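Local coordinates for protein SusD homolog (Bacteroides thetaiotaomicron VPI-5482, PDB 3IV0) that is of uncharacterised function but, as a SusD-family outer-membrane protein, probably binds sugar chains at the cell surface for uptake, at residues F43-P54 with I424-D432; M297-M308 with I328-K339. All coordinates share one frame; numbering follows the deposited sequence. Where two conformers were deposited one is given.

How the interactions relate
Interaction 1 (43-54 with 424-432) is buried, its centre about 9 Å from the centre of the chain, whereas interaction 2 (297-308 with 328-339) is partly buried and lies about 24 Å from that centre. Their own centres are about 17 Å apart, yet they touch: Pro54 O is 2.8 Å from Ser303 N, a probable hydrogen bond next to the two-stranded antiparallel pairing of 55-57 with 300-302. Packing continues where Pro54 CG lies 3.5 Å from Tyr306 CG and Met50 CE lies 3.6 Å from Phe300 CE2. In sequence, both segments of interaction 2 fall between those of interaction 1. Nothing known ties either contact to a sugar site.

Interaction 1: F43-P54 with I424-D432; sequences FLTYSGDMRCAP and IGEGHYYYD
Tyr430 sets CG anti to the backbone N (chi1 175°), which carries its ring under the extended Arg51 side chain; Tyr429 adopts a similar first torsion and reaches past Ala53 to Cys52. The evidence for a CH-pi contact is Arg51 CD, 3.7 Å from the Tyr430 ring centroid and 16° off the ring normal. Farther out, the guanidinium and ring planes are nearly parallel, and Tyr430 OH sits over the guanidinium centre without a hydrogen bond to it. The polar ends look elsewhere: Arg51 NH2 to Asn71 and to Thr460 O, Tyr430 OH to Trp459 O. Cys52 SG approaches the Tyr430 ring at its edge, a sulfur-aromatic contact. With an alanine in place of Tyr430, Arg51 is likely to lose the aromatic platform under its aliphatic part, and Trp459 O its hydroxyl partner.

Tyr429 OH donates to Cys52 O at 2.6 Å, arriving from above the carbonyl plane. Tyr431 OH lies 2.6 Å from Ser47 OG, which itself donates to Phe43 O.

Gly48 permits the close backbone approach, its CA 4.0 Å from Gly427 CA; a CB there would strike Gly427 O. At Gly427 the backbone angles themselves call for glycine, and a CB would also hit Leu44 CD1. Tyr430 N donates almost straight (178°) to Gly48 O at 2.9 Å. Asp49 OD1 accepts from Gly427 N at 2.8 Å on its syn side, but out of the carboxylate plane, and also from a water bound by Gly425 N. Thr45 OG1 donates to OD2 of Asp49, so both carboxylate oxygens are held. Helix 43-50 and the type II beta turn of Met50 to Ala53 thus join the N-terminal SusD-family region, in a buried contact, to the start of helix 429-436, 370 residues on.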
loop_
_atom_site.group_PDB
_atom_site.type_symbol
_atom_site.label_atom_id
_atom_site.label_comp_id
_atom_site.label_asym_id
_atom_site.label_seq_id
_atom_site.Cartn_x
_atom_site.Cartn_y
_atom_site.Cartn_z
ATOM N N PHE A 43 -4.259 -6.068 -7.879
ATOM C CA PHE A 43 -3.280 -6.599 -6.929
ATOM C C PHE A 43 -3.367 -5.958 -5.572
ATOM O O PHE A 43 -3.425 -6.653 -4.567
ATOM C CB PHE A 43 -1.866 -6.408 -7.515
ATOM C CG PHE A 43 -0.734 -6.694 -6.567
ATOM C CD1 PHE A 43 -0.309 -5.719 -5.664
ATOM C CD2 PHE A 43 -0.081 -7.906 -6.584
ATOM C CE1 PHE A 43 0.744 -5.977 -4.800
ATOM C CE2 PHE A 43 1.006 -8.147 -5.747
ATOM C CZ PHE A 43 1.386 -7.191 -4.835
ATOM N N LEU A 44 -3.354 -4.637 -5.514
ATOM C CA LEU A 44 -3.280 -3.964 -4.210
ATOM C C LEU A 44 -4.515 -4.213 -3.381
ATOM O O LEU A 44 -4.392 -4.493 -2.165
ATOM C CB LEU A 44 -2.985 -2.474 -4.388
ATOM C CG LEU A 44 -2.713 -1.678 -3.119
ATOM C CD1 LEU A 44 -1.696 -2.361 -2.205
ATOM C CD2 LEU A 44 -2.196 -0.321 -3.562
ATOM N N THR A 45 -5.705 -4.149 -3.948
ATOM C CA THR A 45 -6.871 -4.296 -3.108
ATOM C C THR A 45 -7.125 -5.761 -2.752
ATOM O O THR A 45 -7.520 -6.057 -1.616
ATOM C CB THR A 45 -8.105 -3.573 -3.706
ATOM O OG1 THR A 45 -9.114 -3.458 -2.696
ATOM C CG2 THR A 45 -8.729 -4.306 -4.848
ATOM N N TYR A 46 -6.879 -6.701 -3.663
ATOM C CA TYR A 46 -7.069 -8.108 -3.318
ATOM C C TYR A 46 -6.099 -8.475 -2.213
ATOM O O TYR A 46 -6.478 -9.172 -1.258
ATOM C CB TYR A 46 -6.845 -9.043 -4.507
ATOM C CG TYR A 46 -7.972 -9.227 -5.479
ATOM C CD1 TYR A 46 -8.848 -8.226 -5.800
ATOM C CD2 TYR A 46 -8.106 -10.453 -6.113
ATOM C CE1 TYR A 46 -9.833 -8.432 -6.763
ATOM C CE2 TYR A 46 -9.075 -10.685 -7.018
ATOM C CZ TYR A 46 -9.937 -9.667 -7.345
ATOM O OH TYR A 46 -10.891 -9.933 -8.343
ATOM N N SER A 47 -4.842 -8.092 -2.394
ATOM C CA SER A 47 -3.784 -8.528 -1.493
ATOM C C SER A 47 -3.705 -7.784 -0.172
ATOM O O SER A 47 -3.227 -8.338 0.836
ATOM C CB SER A 47 -2.412 -8.429 -2.187
ATOM O OG SER A 47 -2.001 -7.075 -2.361
ATOM N N GLY A 48 -4.141 -6.539 -0.153
ATOM C CA GLY A 48 -4.016 -5.680 1.019
ATOM C C GLY A 48 -5.305 -5.381 1.749
ATOM O O GLY A 48 -5.282 -5.239 2.976
ATOM N N ASP A 49 -6.418 -5.234 1.042
ATOM C CA ASP A 49 -7.699 -4.969 1.720
ATOM C C ASP A 49 -8.483 -6.254 2.015
ATOM O O ASP A 49 -9.046 -6.399 3.092
ATOM C CB ASP A 49 -8.554 -4.075 0.853
ATOM C CG ASP A 49 -7.950 -2.748 0.626
ATOM O OD1 ASP A 49 -7.629 -2.075 1.621
ATOM O OD2 ASP A 49 -7.836 -2.343 -0.558
HETATM N N MSE A 50 -8.578 -7.152 1.055
HETATM C CA MSE A 50 -9.583 -8.223 1.076
HETATM C C MSE A 50 -9.115 -9.495 1.777
HETATM O O MSE A 50 -9.919 -10.221 2.386
HETATM C CB MSE A 50 -10.000 -8.518 -0.366
HETATM C CG MSE A 50 -10.734 -7.341 -1.058
HETATM SE SE MSE A 50 -11.104 -7.732 -2.869
HETATM C CE MSE A 50 -12.569 -8.956 -2.640
ATOM N N ARG A 51 -7.839 -9.799 1.699
ATOM C CA ARG A 51 -7.321 -11.058 2.182
ATOM C C ARG A 51 -7.408 -11.118 3.695
ATOM O O ARG A 51 -6.964 -10.208 4.401
ATOM C CB ARG A 51 -5.881 -11.234 1.747
ATOM C CG ARG A 51 -5.370 -12.621 1.983
ATOM C CD ARG A 51 -4.009 -12.812 1.355
ATOM N NE ARG A 51 -3.475 -14.147 1.603
ATOM C CZ ARG A 51 -2.299 -14.556 1.185
ATOM N NH1 ARG A 51 -1.502 -13.731 0.523
ATOM N NH2 ARG A 51 -1.876 -15.756 1.460
ATOM N N CYS A 52 -8.019 -12.192 4.216
ATOM C CA CYS A 52 -8.269 -12.376 5.654
ATOM C C CYS A 52 -9.150 -11.296 6.259
ATOM O O CYS A 52 -9.160 -11.138 7.475
ATOM C CB CYS A 52 -6.966 -12.527 6.454
ATOM S SG CYS A 52 -5.980 -13.950 5.941
ATOM N N ALA A 53 -9.864 -10.518 5.430
ATOM C CA ALA A 53 -10.804 -9.531 5.905
ATOM C C ALA A 53 -12.176 -10.195 6.165
ATOM O O ALA A 53 -12.546 -11.134 5.442
ATOM C CB ALA A 53 -10.953 -8.405 4.874
ATOM N N PRO A 54 -12.901 -9.700 7.165
ATOM C CA PRO A 54 -14.237 -10.237 7.495
ATOM C C PRO A 54 -15.300 -9.673 6.547
ATOM O O PRO A 54 -16.170 -8.880 6.936
ATOM C CB PRO A 54 -14.421 -9.794 8.932
ATOM C CG PRO A 54 -13.717 -8.518 9.018
ATOM C CD PRO A 54 -12.492 -8.658 8.115
ATOM N N ILE A 424 -8.579 1.973 6.512
ATOM C CA ILE A 424 -9.460 1.021 5.880
ATOM C C ILE A 424 -9.645 1.351 4.411
ATOM O O ILE A 424 -9.922 2.478 4.043
ATOM C CB ILE A 424 -10.831 0.931 6.641
ATOM C CG1 ILE A 424 -11.641 -0.229 6.039
ATOM C CG2 ILE A 424 -11.608 2.270 6.635
ATOM C CD1 ILE A 424 -12.865 -0.628 6.905
ATOM N N GLY A 425 -9.486 0.336 3.571
ATOM C CA GLY A 425 -9.660 0.505 2.132
ATOM C C GLY A 425 -8.442 1.013 1.381
ATOM O O GLY A 425 -8.537 1.211 0.177
ATOM N N GLU A 426 -7.301 1.207 2.065
ATOM C CA GLU A 426 -6.096 1.742 1.439
ATOM C C GLU A 426 -5.013 0.683 1.208
ATOM O O GLU A 426 -3.894 1.030 0.830
ATOM C CB GLU A 426 -5.545 2.927 2.244
ATOM C CG GLU A 426 -6.539 4.106 2.279
ATOM C CD GLU A 426 -6.117 5.203 3.205
ATOM O OE1 GLU A 426 -5.032 5.791 3.008
ATOM O OE2 GLU A 426 -6.866 5.528 4.146
ATOM N N GLY A 427 -5.303 -0.577 1.439
ATOM C CA GLY A 427 -4.383 -1.650 1.083
ATOM C C GLY A 427 -3.361 -2.008 2.132
ATOM O O GLY A 427 -2.360 -2.648 1.787
ATOM N N HIS A 428 -3.599 -1.641 3.379
ATOM C CA HIS A 428 -2.703 -1.919 4.480
ATOM C C HIS A 428 -3.139 -3.049 5.398
ATOM O O HIS A 428 -2.303 -3.606 6.068
ATOM C CB HIS A 428 -2.470 -0.662 5.311
ATOM C CG HIS A 428 -1.709 0.391 4.590
ATOM N ND1 HIS A 428 -0.343 0.297 4.413
ATOM C CD2 HIS A 428 -2.121 1.500 3.939
ATOM C CE1 HIS A 428 0.053 1.351 3.705
ATOM N NE2 HIS A 428 -0.995 2.095 3.418
ATOM N N TYR A 429 -4.424 -3.336 5.494
ATOM C CA TYR A 429 -4.958 -4.254 6.471
ATOM C C TYR A 429 -4.209 -5.566 6.544
ATOM O O TYR A 429 -3.677 -5.947 7.600
ATOM C CB TYR A 429 -6.432 -4.490 6.162
ATOM C CG TYR A 429 -7.034 -5.648 6.924
ATOM C CD1 TYR A 429 -7.341 -5.538 8.280
ATOM C CD2 TYR A 429 -7.328 -6.829 6.266
ATOM C CE1 TYR A 429 -7.909 -6.652 8.966
ATOM C CE2 TYR A 429 -7.867 -7.931 6.931
ATOM C CZ TYR A 429 -8.192 -7.818 8.248
ATOM O OH TYR A 429 -8.737 -8.964 8.849
ATOM N N TYR A 430 -4.173 -6.288 5.426
ATOM C CA TYR A 430 -3.602 -7.611 5.466
ATOM C C TYR A 430 -2.113 -7.559 5.768
ATOM O O TYR A 430 -1.580 -8.372 6.515
ATOM C CB TYR A 430 -3.869 -8.368 4.158
ATOM C CG TYR A 430 -3.188 -9.691 4.134
ATOM C CD1 TYR A 430 -3.688 -10.778 4.831
ATOM C CD2 TYR A 430 -2.020 -9.858 3.450
ATOM C CE1 TYR A 430 -3.038 -12.000 4.800
ATOM C CE2 TYR A 430 -1.369 -11.047 3.408
ATOM C CZ TYR A 430 -1.868 -12.134 4.095
ATOM O OH TYR A 430 -1.243 -13.362 4.080
ATOM N N TYR A 431 -1.448 -6.601 5.138
ATOM C CA TYR A 431 -0.015 -6.495 5.258
ATOM C C TYR A 431 0.383 -6.090 6.684
ATOM O O TYR A 431 1.369 -6.615 7.223
ATOM C CB TYR A 431 0.466 -5.503 4.212
ATOM C CG TYR A 431 0.342 -6.018 2.801
ATOM C CD1 TYR A 431 0.941 -7.212 2.418
ATOM C CD2 TYR A 431 -0.296 -5.279 1.827
ATOM C CE1 TYR A 431 0.849 -7.681 1.110
ATOM C CE2 TYR A 431 -0.373 -5.727 0.502
ATOM C CZ TYR A 431 0.242 -6.896 0.158
ATOM O OH TYR A 431 0.247 -7.343 -1.168
ATOM N N ASP A 432 -0.416 -5.241 7.327
ATOM C CA ASP A 432 -0.186 -4.912 8.747
ATOM C C ASP A 432 -0.340 -6.164 9.603
ATOM O O ASP A 432 0.420 -6.381 10.546
ATOM C CB ASP A 432 -1.169 -3.844 9.199
ATOM C CG ASP A 432 -0.777 -2.446 8.766
ATOM O OD1 ASP A 432 0.352 -2.222 8.274
ATOM O OD2 ASP A 432 -1.573 -1.531 9.082
HETATM O O HOH W 1 -8.407 -2.223 4.145
HETATM O O HOH W 2 -6.854 -0.160 -1.642
#

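Interaction 2: M297-M308 with I328-K339; sequences MPLFCYSGDYLM and IYSTSVSSSAPK
Ile328 and Tyr329 lie in the connection between helix 318-323 and strand 348-350, which packs along strand 300-302 and the first turn of helix 304-310, a helix N-capped by Ser303, whose OG accepts from Tyr306 N. Ile328 CG1 lies 3.9 Å from Leu307 CD1, the two side chains crossing at a slant. Tyr329 sets its ring edge at Leu307 O; a Met-aromatic contact with Met308, a selenomethionine, rests on one of two conformers and is doubtful. The hydroxyl of Tyr329 bonds to Phe311 O, just past the end of helix 304-310.

Tyr329 O and Ser330 O each lie 3.3 Å from Gly304 CA in a CA-H...O contact. A side chain at Gly304 would run into both oxygens; lacking one, Gly304 lets the loop come this close to the helix start. Ser330 and Ser332 each form an ST turn, their OG atoms accepting from Ser332 N and Ser334 N respectively. Beyond the first of these turns, Val333 CG2 meets Cys301 SG at 4.2 Å.

A type I beta turn from Ser334 to Ala337 then reverses the chain. At its second position Ser335 rests, tentatively, against the selenium of Met297, also a selenomethionine, in one of its two conformers, while Pro338 CB packs on Pro298 CD at 3.8 Å. Lys339 CG lies between the backbone N and the carbonyl carbon (chi1 60°), and from there the extended chain passes Cys301 CB on its way to the carbonyls of Ile328 and Ser330. A water bridges Lys339 O to Phe300 O. At the tip, Lys339 NZ donates to Ser330 O in the carbonyl plane, to Ile328 O from above its plane, and weakly to Tyr302 O at 2.9 Å.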
loop_
_atom_site.group_PDB
_atom_site.type_symbol
_atom_site.label_atom_id
_atom_site.label_comp_id
_atom_site.label_asym_id
_atom_site.label_seq_id
_atom_site.Cartn_x
_atom_site.Cartn_y
_atom_site.Cartn_z
HETATM N N MSE A 297 -26.590 -3.483 -5.216
HETATM C CA MSE A 297 -25.758 -3.844 -4.055
HETATM C C MSE A 297 -24.292 -3.823 -4.497
HETATM O O MSE A 297 -23.998 -4.001 -5.675
HETATM C CB MSE A 297 -26.129 -5.224 -3.481
HETATM C CG MSE A 297 -25.870 -6.406 -4.426
HETATM SE SE MSE A 297 -27.068 -7.970 -4.213
HETATM C CE MSE A 297 -26.662 -8.813 -5.889
ATOM N N PRO A 298 -23.365 -3.589 -3.548
ATOM C CA PRO A 298 -21.932 -3.644 -3.891
ATOM C C PRO A 298 -21.423 -5.044 -4.097
ATOM O O PRO A 298 -22.143 -6.012 -3.952
ATOM C CB PRO A 298 -21.248 -3.046 -2.665
ATOM C CG PRO A 298 -22.303 -2.517 -1.784
ATOM C CD PRO A 298 -23.571 -3.274 -2.131
ATOM N N LEU A 299 -20.131 -5.170 -4.388
ATOM C CA LEU A 299 -19.518 -6.483 -4.479
ATOM C C LEU A 299 -19.496 -7.220 -3.140
ATOM O O LEU A 299 -19.770 -8.418 -3.066
ATOM C CB LEU A 299 -18.075 -6.333 -5.010
ATOM C CG LEU A 299 -17.301 -7.629 -5.171
ATOM C CD1 LEU A 299 -17.815 -8.375 -6.373
ATOM C CD2 LEU A 299 -15.793 -7.341 -5.362
ATOM N N PHE A 300 -19.129 -6.518 -2.068
ATOM C CA PHE A 300 -19.027 -7.128 -0.751
ATOM C C PHE A 300 -19.250 -6.122 0.356
ATOM O O PHE A 300 -19.256 -4.924 0.138
ATOM C CB PHE A 300 -17.681 -7.866 -0.539
ATOM C CG PHE A 300 -16.448 -6.976 -0.549
ATOM C CD1 PHE A 300 -16.059 -6.254 0.587
ATOM C CD2 PHE A 300 -15.655 -6.899 -1.663
ATOM C CE1 PHE A 300 -14.918 -5.469 0.592
ATOM C CE2 PHE A 300 -14.518 -6.096 -1.673
ATOM C CZ PHE A 300 -14.144 -5.398 -0.552
ATOM N N CYS A 301 -19.431 -6.656 1.553
ATOM C CA CYS A 301 -19.523 -5.840 2.742
ATOM C C CYS A 301 -18.747 -6.450 3.898
ATOM O O CYS A 301 -18.486 -7.639 3.940
ATOM C CB CYS A 301 -20.991 -5.622 3.155
ATOM S SG CYS A 301 -21.903 -7.093 3.658
ATOM N N TYR A 302 -18.431 -5.587 4.855
ATOM C CA TYR A 302 -17.754 -5.965 6.084
ATOM C C TYR A 302 -18.752 -6.403 7.140
ATOM O O TYR A 302 -19.835 -5.819 7.251
ATOM C CB TYR A 302 -16.992 -4.755 6.643
ATOM C CG TYR A 302 -15.679 -4.500 5.911
ATOM C CD1 TYR A 302 -15.676 -3.818 4.718
ATOM C CD2 TYR A 302 -14.496 -5.020 6.386
ATOM C CE1 TYR A 302 -14.491 -3.593 4.036
ATOM C CE2 TYR A 302 -13.286 -4.798 5.692
ATOM C CZ TYR A 302 -13.323 -4.084 4.533
ATOM O OH TYR A 302 -12.164 -3.852 3.825
ATOM N N SER A 303 -18.374 -7.390 7.913
ATOM C CA SER A 303 -19.139 -7.799 9.096
ATOM C C SER A 303 -19.516 -6.614 9.970
ATOM O O SER A 303 -18.685 -5.809 10.350
ATOM C CB SER A 303 -18.283 -8.781 9.897
ATOM O OG SER A 303 -18.692 -8.913 11.230
ATOM N N GLY A 304 -20.779 -6.564 10.378
ATOM C CA GLY A 304 -21.215 -5.561 11.330
ATOM C C GLY A 304 -20.599 -5.742 12.691
ATOM O O GLY A 304 -20.313 -4.756 13.349
ATOM N N ASP A 305 -20.339 -6.979 13.094
ATOM C CA ASP A 305 -19.662 -7.240 14.353
ATOM C C ASP A 305 -18.246 -6.688 14.300
ATOM O O ASP A 305 -17.790 -6.066 15.255
ATOM C CB ASP A 305 -19.634 -8.728 14.670
ATOM C CG ASP A 305 -21.027 -9.311 14.928
ATOM O OD1 ASP A 305 -21.805 -8.725 15.703
ATOM O OD2 ASP A 305 -21.336 -10.368 14.331
ATOM N N TYR A 306 -17.539 -6.921 13.195
ATOM C CA TYR A 306 -16.214 -6.349 13.043
ATOM C C TYR A 306 -16.236 -4.826 13.177
ATOM O O TYR A 306 -15.419 -4.246 13.886
ATOM C CB TYR A 306 -15.622 -6.721 11.697
ATOM C CG TYR A 306 -14.239 -6.144 11.493
ATOM C CD1 TYR A 306 -13.197 -6.510 12.347
ATOM C CD2 TYR A 306 -13.985 -5.247 10.491
ATOM C CE1 TYR A 306 -11.918 -6.008 12.190
ATOM C CE2 TYR A 306 -12.669 -4.737 10.304
ATOM C CZ TYR A 306 -11.667 -5.131 11.188
ATOM O OH TYR A 306 -10.382 -4.647 11.032
ATOM N N LEU A 307 -17.177 -4.164 12.506
ATOM C CA LEU A 307 -17.209 -2.715 12.516
ATOM C C LEU A 307 -17.664 -2.183 13.884
ATOM O O LEU A 307 -17.261 -1.102 14.282
ATOM C CB LEU A 307 -18.030 -2.193 11.326
ATOM C CG LEU A 307 -17.461 -2.536 9.936
ATOM C CD1 LEU A 307 -18.382 -1.985 8.856
ATOM C CD2 LEU A 307 -16.007 -2.029 9.737
HETATM N N MSE A 308 -18.489 -2.938 14.607
HETATM C CA MSE A 308 -18.824 -2.553 15.979
HETATM C C MSE A 308 -17.581 -2.650 16.874
HETATM O O MSE A 308 -17.482 -1.928 17.869
HETATM C CB MSE A 308 -19.953 -3.424 16.532
HETATM C CG MSE A 308 -21.341 -2.977 16.091
HETATM SE SE MSE A 308 -22.763 -4.017 16.927
HETATM C CE MSE A 308 -22.613 -5.572 15.923
ATOM N N ILE A 328 -23.782 0.901 8.857
ATOM C CA ILE A 328 -22.438 0.450 9.245
ATOM C C ILE A 328 -22.398 -0.847 10.063
ATOM O O ILE A 328 -21.587 -1.740 9.796
ATOM C CB ILE A 328 -21.694 1.569 9.991
ATOM C CG1 ILE A 328 -20.267 1.140 10.359
ATOM C CG2 ILE A 328 -22.496 2.049 11.232
ATOM C CD1 ILE A 328 -19.499 2.257 11.040
ATOM N N TYR A 329 -23.272 -0.991 11.070
ATOM C CA TYR A 329 -23.222 -2.144 11.944
ATOM C C TYR A 329 -24.115 -3.318 11.530
ATOM O O TYR A 329 -24.129 -4.324 12.224
ATOM C CB TYR A 329 -23.546 -1.748 13.397
ATOM C CG TYR A 329 -22.704 -0.615 13.973
ATOM C CD1 TYR A 329 -21.305 -0.659 13.941
ATOM C CD2 TYR A 329 -23.296 0.481 14.556
ATOM C CE1 TYR A 329 -20.544 0.350 14.500
ATOM C CE2 TYR A 329 -22.546 1.498 15.103
ATOM C CZ TYR A 329 -21.148 1.418 15.083
ATOM O OH TYR A 329 -20.449 2.458 15.642
ATOM N N SER A 330 -24.817 -3.181 10.409
ATOM C CA SER A 330 -25.752 -4.210 9.985
ATOM C C SER A 330 -25.068 -5.550 9.852
ATOM O O SER A 330 -23.924 -5.651 9.370
ATOM C CB SER A 330 -26.413 -3.847 8.657
ATOM O OG SER A 330 -27.256 -4.917 8.238
ATOM N N THR A 331 -25.754 -6.592 10.293
ATOM C CA THR A 331 -25.238 -7.943 10.173
ATOM C C THR A 331 -25.858 -8.635 8.963
ATOM O O THR A 331 -25.607 -9.808 8.717
ATOM C CB THR A 331 -25.469 -8.770 11.433
ATOM O OG1 THR A 331 -26.868 -8.797 11.738
ATOM C CG2 THR A 331 -24.711 -8.199 12.625
ATOM N N SER A 332 -26.644 -7.897 8.187
ATOM C CA SER A 332 -27.205 -8.425 6.949
ATOM C C SER A 332 -26.153 -8.535 5.848
ATOM O O SER A 332 -25.346 -7.617 5.638
ATOM C CB SER A 332 -28.366 -7.545 6.461
ATOM O OG SER A 332 -28.773 -7.913 5.152
ATOM N N VAL A 333 -26.159 -9.671 5.154
ATOM C CA VAL A 333 -25.430 -9.807 3.901
ATOM C C VAL A 333 -26.409 -9.970 2.750
ATOM O O VAL A 333 -26.069 -10.545 1.708
ATOM C CB VAL A 333 -24.458 -10.990 3.926
ATOM C CG1 VAL A 333 -23.827 -11.174 2.555
ATOM C CG2 VAL A 333 -23.397 -10.755 4.967
ATOM N N SER A 334 -27.609 -9.421 2.938
ATOM C CA SER A 334 -28.683 -9.528 1.958
ATOM C C SER A 334 -28.661 -8.450 0.889
ATOM O O SER A 334 -28.541 -7.261 1.169
ATOM C CB SER A 334 -30.040 -9.473 2.658
ATOM O OG SER A 334 -30.091 -10.398 3.729
ATOM N N SER A 335 -28.767 -8.912 -0.351
ATOM C CA SER A 335 -29.184 -8.131 -1.498
ATOM C C SER A 335 -30.197 -7.019 -1.208
ATOM O O SER A 335 -30.097 -5.917 -1.731
ATOM C CB SER A 335 -29.875 -9.110 -2.444
ATOM O OG SER A 335 -30.763 -9.934 -1.684
ATOM N N SER A 336 -31.211 -7.346 -0.421
ATOM C CA SER A 336 -32.285 -6.404 -0.137
ATOM C C SER A 336 -31.887 -5.286 0.838
ATOM O O SER A 336 -32.549 -4.253 0.901
ATOM C CB SER A 336 -33.482 -7.164 0.435
ATOM O OG SER A 336 -33.149 -7.735 1.686
ATOM N N ALA A 337 -30.809 -5.480 1.595
ATOM C CA ALA A 337 -30.410 -4.500 2.595
ATOM C C ALA A 337 -28.907 -4.281 2.517
ATOM O O ALA A 337 -28.185 -4.647 3.430
ATOM C CB ALA A 337 -30.782 -4.984 3.953
ATOM N N PRO A 338 -28.452 -3.689 1.427
ATOM C CA PRO A 338 -27.001 -3.510 1.294
ATOM C C PRO A 338 -26.436 -2.384 2.135
ATOM O O PRO A 338 -27.161 -1.509 2.565
ATOM C CB PRO A 338 -26.850 -3.175 -0.178
ATOM C CG PRO A 338 -28.105 -2.468 -0.532
ATOM C CD PRO A 338 -29.172 -3.199 0.241
ATOM N N LYS A 339 -25.120 -2.382 2.331
ATOM C CA LYS A 339 -24.470 -1.258 2.982
ATOM C C LYS A 339 -23.204 -0.907 2.210
ATOM O O LYS A 339 -22.654 -1.763 1.511
ATOM C CB LYS A 339 -24.140 -1.539 4.425
ATOM C CG LYS A 339 -23.220 -2.677 4.653
ATOM C CD LYS A 339 -23.085 -2.864 6.161
ATOM C CE LYS A 339 -22.197 -3.991 6.536
ATOM N NZ LYS A 339 -22.014 -4.050 8.042
HETATM O O HOH W 3 -19.932 -2.546 1.665
#